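Local atomic coordinates of NAD nucleotidase (Haemophilus influenzae, PDB entry 3ZTV), a protein that degrades NAD to adenosine and nicotinamide riboside in the periplasm, acting as both an NAD pyrophosphatase and a broad-specificity 5'-nucleotidase. Residues H22-L25 and E26-T30; D334-A337 and K338-K341. All blocks are in the same frame, centred on the assembly; numbering follows the deposited sequence.

Contact 1. Residues H22-L25 and E26-T30; sequences HSYL and EPHET. With ZN (zinc ion), chain C.
Tyr24 and His28 form a local edge-to-face aromatic pair, made round a turn in the loop that leads from strand 11-18 of the metallophosphoesterase domain to the small hairpin of strands 28-34 and 37-43. The two rings stand close to perpendicular, with planes at 69° and centroids 5.4 Å apart. The edge of Tyr24 is directed at the face of His28, and the nearest approach is Tyr24 CD2 to His28 ND1, at 4.0 Å. His28 starts toward the tyrosine from CA, and chi1 of 67°, with CG between the backbone N and the carbonyl carbon, sets its ring beside that of Tyr24. Tyr24 is the centre of an inverse gamma turn, whose weak bond from Leu25 N to Ser23 O measures 3.0 Å; its ring also stacks with that of Tyr267, which His28 touches as well. After the turn, Leu25 packs on helix 84-93, while the Glu26 carboxylate is shared between the hydroxyl of Tyr77 and a salt bridge to Lys347.

Two residues before the tyrosine, the same loop delivers a metal ligand: His22 NE2 lies 2.1 Å from the zinc ion. Water 1 O, also 2.1 Å from the zinc ion, lies in the plane of the imidazole, and Asp20 and Asp70 supply the protein's other bonds to this ion. The far nitrogen, ND1, is hydrogen-bonded to the carbonyl of Thr73, a second-shell contact. Since that carbonyl can only accept, ND1 must carry the hydrogen; the bond probably helps to fix the ring's rotation, with NE2 directed at the metal.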
ATOM      1  N   HIS A  22     -21.562  18.753  -7.126  1.00  4.38           N
ATOM      2  CA  HIS A  22     -22.498  18.303  -6.080  1.00  4.61           C
ATOM      3  C   HIS A  22     -23.963  18.647  -6.394  1.00  5.38           C
ATOM      4  O   HIS A  22     -24.702  19.132  -5.533  1.00  5.63           O
ATOM      5  CB  HIS A  22     -22.088  18.884  -4.728  1.00  6.39           C
ATOM      6  CG  HIS A  22     -20.941  18.164  -4.081  1.00  5.40           C
ATOM      7  ND1 HIS A  22     -21.079  16.952  -3.438  1.00  6.36           N
ATOM      8  CD2 HIS A  22     -19.638  18.512  -3.939  1.00  5.24           C
ATOM      9  CE1 HIS A  22     -19.907  16.568  -2.959  1.00  4.66           C
ATOM     10  NE2 HIS A  22     -19.017  17.510  -3.232  1.00  4.97           N
ATOM     11  N   SER A  23     -24.350  18.434  -7.643  1.00  4.90           N
ATOM     12  CA  SER A  23     -25.735  18.627  -8.063  1.00  5.36           C
ATOM     13  C   SER A  23     -26.227  20.071  -7.980  1.00  5.61           C
ATOM     14  O   SER A  23     -27.446  20.311  -7.964  1.00  5.81           O
ATOM     15  CB  SER A  23     -26.676  17.672  -7.305  1.00  5.14           C
ATOM     16  OG  SER A  23     -26.328  16.320  -7.552  1.00  5.34           O
ATOM     17  N   TYR A  24     -25.296  21.033  -7.953  1.00  5.23           N
ATOM     18  CA  TYR A  24     -25.664  22.452  -7.978  1.00  4.63           C
ATOM     19  C   TYR A  24     -25.931  22.885  -9.415  1.00  5.96           C
ATOM     20  O   TYR A  24     -25.066  23.476 -10.082  1.00  7.00           O
ATOM     21  CB  TYR A  24     -24.581  23.331  -7.341  1.00  6.40           C
ATOM     22  CG  TYR A  24     -24.681  23.395  -5.840  1.00  5.60           C
ATOM     23  CD1 TYR A  24     -24.356  22.299  -5.049  1.00  8.01           C
ATOM     24  CD2 TYR A  24     -25.121  24.554  -5.205  1.00 10.07           C
ATOM     25  CE1 TYR A  24     -24.456  22.354  -3.668  1.00  8.51           C
ATOM     26  CE2 TYR A  24     -25.225  24.621  -3.825  1.00 11.38           C
ATOM     27  CZ  TYR A  24     -24.887  23.516  -3.063  1.00  9.51           C
ATOM     28  OH  TYR A  24     -24.994  23.598  -1.693  1.00 12.59           O
ATOM     29  N   LEU A  25     -27.131  22.596  -9.899  1.00  6.27           N
ATOM     30  CA  LEU A  25     -27.479  22.972 -11.263  1.00  6.29           C
ATOM     31  C   LEU A  25     -27.789  24.460 -11.391  1.00  6.77           C
ATOM     32  O   LEU A  25     -27.564  25.061 -12.443  1.00  7.75           O
ATOM     33  CB  LEU A  25     -28.666  22.150 -11.774  1.00  6.95           C
ATOM     34  CG  LEU A  25     -28.315  20.850 -12.504  1.00  9.75           C
ATOM     35  CD1 LEU A  25     -27.417  19.945 -11.673  1.00 11.01           C
ATOM     36  CD2 LEU A  25     -29.579  20.116 -12.929  1.00 11.18           C
ATOM     37  N   GLU A  26     -28.306  25.054 -10.320  1.00  6.33           N
ATOM     38  CA  GLU A  26     -28.650  26.472 -10.317  1.00  6.97           C
ATOM     39  C   GLU A  26     -27.536  27.254  -9.640  1.00  6.73           C
ATOM     40  O   GLU A  26     -26.724  26.677  -8.928  1.00  7.40           O
ATOM     41  CB  GLU A  26     -29.969  26.700  -9.566  1.00  8.43           C
ATOM     42  CG  GLU A  26     -31.198  26.074 -10.220  1.00 12.13           C
ATOM     43  CD  GLU A  26     -32.496  26.470  -9.528  1.00 16.25           C
ATOM     44  OE1 GLU A  26     -32.724  27.684  -9.331  1.00 21.98           O
ATOM     45  OE2 GLU A  26     -33.291  25.574  -9.181  1.00 12.80           O
ATOM     46  N   PRO A  27     -27.507  28.579  -9.850  1.00  7.23           N
ATOM     47  CA  PRO A  27     -26.571  29.445  -9.126  1.00  6.69           C
ATOM     48  C   PRO A  27     -26.834  29.394  -7.621  1.00  7.23           C
ATOM     49  O   PRO A  27     -27.901  28.922  -7.195  1.00  9.83           O
ATOM     50  CB  PRO A  27     -26.895  30.848  -9.671  1.00  8.31           C
ATOM     51  CG  PRO A  27     -27.520  30.597 -11.003  1.00  9.42           C
ATOM     52  CD  PRO A  27     -28.334  29.345 -10.803  1.00  9.39           C
ATOM     53  N   HIS A  28     -25.880  29.858  -6.822  1.00  8.17           N
ATOM     54  CA  HIS A  28     -26.105  30.020  -5.391  1.00  8.31           C
ATOM     55  C   HIS A  28     -25.487  31.336  -4.910  1.00  9.00           C
ATOM     56  O   HIS A  28     -24.667  31.943  -5.600  1.00  9.15           O
ATOM     57  CB  HIS A  28     -25.591  28.811  -4.595  1.00  8.06           C
ATOM     58  CG  HIS A  28     -24.103  28.656  -4.616  1.00  9.53           C
ATOM     59  ND1 HIS A  28     -23.423  28.108  -5.684  1.00  8.06           N
ATOM     60  CD2 HIS A  28     -23.163  28.964  -3.691  1.00 10.46           C
ATOM     61  CE1 HIS A  28     -22.128  28.096  -5.421  1.00  9.35           C
ATOM     62  NE2 HIS A  28     -21.943  28.608  -4.219  1.00 11.21           N
ATOM     63  N   GLU A  29     -25.883  31.775  -3.725  1.00  9.52           N
ATOM     64  CA  GLU A  29     -25.427  33.057  -3.217  1.00 11.37           C
ATOM     65  C   GLU A  29     -24.069  32.954  -2.523  1.00 11.94           C
ATOM     66  O   GLU A  29     -23.759  31.944  -1.878  1.00 12.82           O
ATOM     67  CB  GLU A  29     -26.473  33.611  -2.255  1.00 12.12           C
ATOM     68  CG  GLU A  29     -26.239  35.031  -1.794  1.00 14.27           C
ATOM     69  CD  GLU A  29     -27.389  35.532  -0.943  1.00 17.64           C
ATOM     70  OE1 GLU A  29     -28.400  35.988  -1.515  1.00 18.01           O
ATOM     71  OE2 GLU A  29     -27.285  35.442   0.296  1.00 20.45           O
ATOM     72  N   THR A  30     -23.251  33.993  -2.674  1.00 10.39           N
ATOM     73  CA  THR A  30     -22.025  34.120  -1.903  1.00 11.96           C
ATOM     74  C   THR A  30     -21.801  35.601  -1.581  1.00 11.40           C
ATOM     75  O   THR A  30     -22.526  36.464  -2.080  1.00 13.64           O
ATOM     76  CB  THR A  30     -20.810  33.528  -2.659  1.00 12.11           C
ATOM     77  OG1 THR A  30     -19.738  33.288  -1.739  1.00 13.10           O
ATOM     78  CG2 THR A  30     -20.334  34.480  -3.745  1.00 13.58           C
TER
HETATM   79 ZN    ZN C1599     -16.939  17.207  -3.001  1.00  4.77          ZN
HETATM   80  O   HOH W   1     -15.759  16.126  -1.696  1.00  5.46           O

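Contact 2. Residues D334-A337 and K338-K341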
ATOM      1  N   ASP A 334     -22.716  34.291 -18.130  1.00  8.61           N
ATOM      2  CA  ASP A 334     -22.636  33.237 -19.135  1.00  8.63           C
ATOM      3  C   ASP A 334     -23.893  32.378 -19.052  1.00  8.80           C
ATOM      4  O   ASP A 334     -24.312  31.995 -17.965  1.00  9.49           O
ATOM      5  CB  ASP A 334     -21.425  32.332 -18.906  1.00  9.60           C
ATOM      6  CG  ASP A 334     -20.118  33.080 -18.919  1.00  9.70           C
ATOM      7  OD1 ASP A 334     -19.702  33.562 -19.997  1.00 10.84           O
ATOM      8  OD2 ASP A 334     -19.497  33.162 -17.843  1.00 11.00           O
ATOM      9  N   HIS A 335     -24.489  32.066 -20.191  1.00  8.13           N
ATOM     10  CA  HIS A 335     -25.600  31.121 -20.203  1.00  8.95           C
ATOM     11  C   HIS A 335     -25.688  30.374 -21.526  1.00  9.94           C
ATOM     12  O   HIS A 335     -25.389  30.916 -22.590  1.00 11.01           O
ATOM     13  CB  HIS A 335     -26.930  31.778 -19.800  1.00 14.18           C
ATOM     14  CG  HIS A 335     -27.402  32.830 -20.748  1.00 16.94           C
ATOM     15  ND1 HIS A 335     -28.501  32.654 -21.561  1.00 22.59           N
ATOM     16  CD2 HIS A 335     -26.942  34.077 -21.000  1.00 18.18           C
ATOM     17  CE1 HIS A 335     -28.693  33.746 -22.280  1.00 24.81           C
ATOM     18  NE2 HIS A 335     -27.760  34.624 -21.959  1.00 23.55           N
ATOM     19  N   ASP A 336     -26.047  29.098 -21.443  1.00  8.24           N
ATOM     20  CA  ASP A 336     -26.066  28.214 -22.598  1.00  8.33           C
ATOM     21  C   ASP A 336     -27.507  27.837 -22.896  1.00 10.84           C
ATOM     22  O   ASP A 336     -28.217  27.367 -22.014  1.00 10.22           O
ATOM     23  CB  ASP A 336     -25.259  26.951 -22.290  1.00 10.64           C
ATOM     24  CG  ASP A 336     -25.295  25.943 -23.419  1.00  9.99           C
ATOM     25  OD1 ASP A 336     -24.881  26.288 -24.543  1.00 11.93           O
ATOM     26  OD2 ASP A 336     -25.744  24.798 -23.194  1.00  9.99           O
ATOM     27  N   ALA A 337     -27.939  28.042 -24.138  1.00 11.03           N
ATOM     28  CA  ALA A 337     -29.336  27.817 -24.510  1.00 11.82           C
ATOM     29  C   ALA A 337     -29.798  26.385 -24.239  1.00 10.56           C
ATOM     30  O   ALA A 337     -30.852  26.166 -23.643  1.00 12.36           O
ATOM     31  CB  ALA A 337     -29.562  28.193 -25.974  1.00 14.14           C
ATOM     32  N   LYS A 338     -29.012  25.405 -24.668  1.00 11.38           N
ATOM     33  CA  LYS A 338     -29.381  24.013 -24.435  1.00 12.53           C
ATOM     34  C   LYS A 338     -29.502  23.706 -22.937  1.00 10.45           C
ATOM     35  O   LYS A 338     -30.466  23.076 -22.493  1.00 10.75           O
ATOM     36  CB  LYS A 338     -28.374  23.070 -25.104  1.00 14.24           C
ATOM     37  CG  LYS A 338     -28.637  21.592 -24.858  1.00 17.23           C
ATOM     38  CD  LYS A 338     -27.955  20.717 -25.906  1.00 25.67           C
ATOM     39  CE  LYS A 338     -26.441  20.807 -25.828  1.00 28.79           C
ATOM     40  NZ  LYS A 338     -25.788  19.881 -26.802  1.00 31.91           N
ATOM     41  N   THR A 339     -28.521  24.160 -22.161  1.00  9.57           N
ATOM     42  CA  THR A 339     -28.511  23.881 -20.729  1.00 10.44           C
ATOM     43  C   THR A 339     -29.649  24.618 -20.023  1.00  8.82           C
ATOM     44  O   THR A 339     -30.249  24.081 -19.093  1.00  9.55           O
ATOM     45  CB  THR A 339     -27.147  24.207 -20.101  1.00  7.99           C
ATOM     46  OG1 THR A 339     -26.122  23.526 -20.832  1.00  8.87           O
ATOM     47  CG2 THR A 339     -27.099  23.756 -18.648  1.00  8.37           C
ATOM     48  N   ASP A 340     -29.963  25.833 -20.468  1.00  9.08           N
ATOM     49  CA  ASP A 340     -31.116  26.571 -19.945  1.00 10.00           C
ATOM     50  C   ASP A 340     -32.412  25.779 -20.114  1.00 10.03           C
ATOM     51  O   ASP A 340     -33.254  25.753 -19.222  1.00 10.97           O
ATOM     52  CB  ASP A 340     -31.270  27.911 -20.672  1.00 11.27           C
ATOM     53  CG  ASP A 340     -30.279  28.957 -20.204  1.00 12.12           C
ATOM     54  OD1 ASP A 340     -29.753  28.841 -19.078  1.00 14.49           O
ATOM     55  OD2 ASP A 340     -30.057  29.928 -20.959  1.00 15.25           O
ATOM     56  N   LYS A 341     -32.575  25.154 -21.273  1.00  8.97           N
ATOM     57  CA  LYS A 341     -33.761  24.340 -21.548  1.00 10.99           C
ATOM     58  C   LYS A 341     -33.843  23.133 -20.610  1.00 11.01           C
ATOM     59  O   LYS A 341     -34.911  22.821 -20.068  1.00 11.56           O
ATOM     60  CB  LYS A 341     -33.762  23.878 -23.005  1.00 14.11           C
ATOM     61  CG  LYS A 341     -34.014  24.989 -24.021  1.00 16.49           C
ATOM     62  CD  LYS A 341     -33.869  24.490 -25.460  1.00 18.27           C
ATOM     63  CE  LYS A 341     -34.197  23.010 -25.586  1.00 23.41           C
ATOM     64  NZ  LYS A 341     -35.592  22.694 -25.189  1.00 27.13           N
TER
HETATM   65  O   HOH W   2     -26.659  25.598 -26.465  1.00 17.29           O
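His335 and Asp340 make a histidine-carboxylate hydrogen bond that spans the N-terminal end of a helix, in addition to the usual N-cap of Asp336. His335 ND1 donates to Asp340 OD2 over 3.2 Å at an angle of 160°, meeting the syn lone pair. Ring and carboxylate are nearly coplanar, their planes 21° apart, and OD2 lies in the ring plane at the imidazole edge. The other oxygen of Asp340, OD1, is hydrogen-bonded to Ser47.

In the cap itself, CG of Asp336 lies anti to the backbone N (chi1 177°), which carries the carboxylate to the first turn, where OD2 serves two donors. Thr339 OG1 approaches its anti lone pair at 2.7 Å, whereas Thr339 N comes from above the carboxylate plane, 3.0 Å from Asp336 OD2. The second oxygen works through solvent: water 2 donates to Asp336 OD1 and accepts from Lys338 N, extending the cap to another amide of the first turn. A negative carboxylate here probably also interacts favourably with the helix dipole. Regular helical bonding follows, from Asp340 N to Asp336 O (2.8 Å) and from Lys341 N to Ala337 O (3.1 Å).

Thus the chain leaving strand 330-332 enters helix 337-353 against two others: Asp336 packs on Ala51 and Asn54 of helix 46-59, whose Asn50 is hydrogen-bonded to Thr339 OG1, and Lys338 and Thr339 touch Ala92 of helix 84-93.

In the fold
Both contacts are local and lie toward the surface, yet contact 1 is nearer the centre of the chain and includes a zinc ligand, while contact 2 is remote from the annotated sites. Their nearest atoms are about 6 Å apart and do not touch. Helix 84-93 is a shared neighbour, packed against Leu25 in one and Thr339 in the other, and Glu26 of contact 1 reaches Lys347, farther along the helix that contact 2 begins. Each includes a histidine, used differently: His28 packs by its ring, with no hydrogen bond between the segments, whereas His335 donates one bond within a larger hydrogen-bonded network at a helix start.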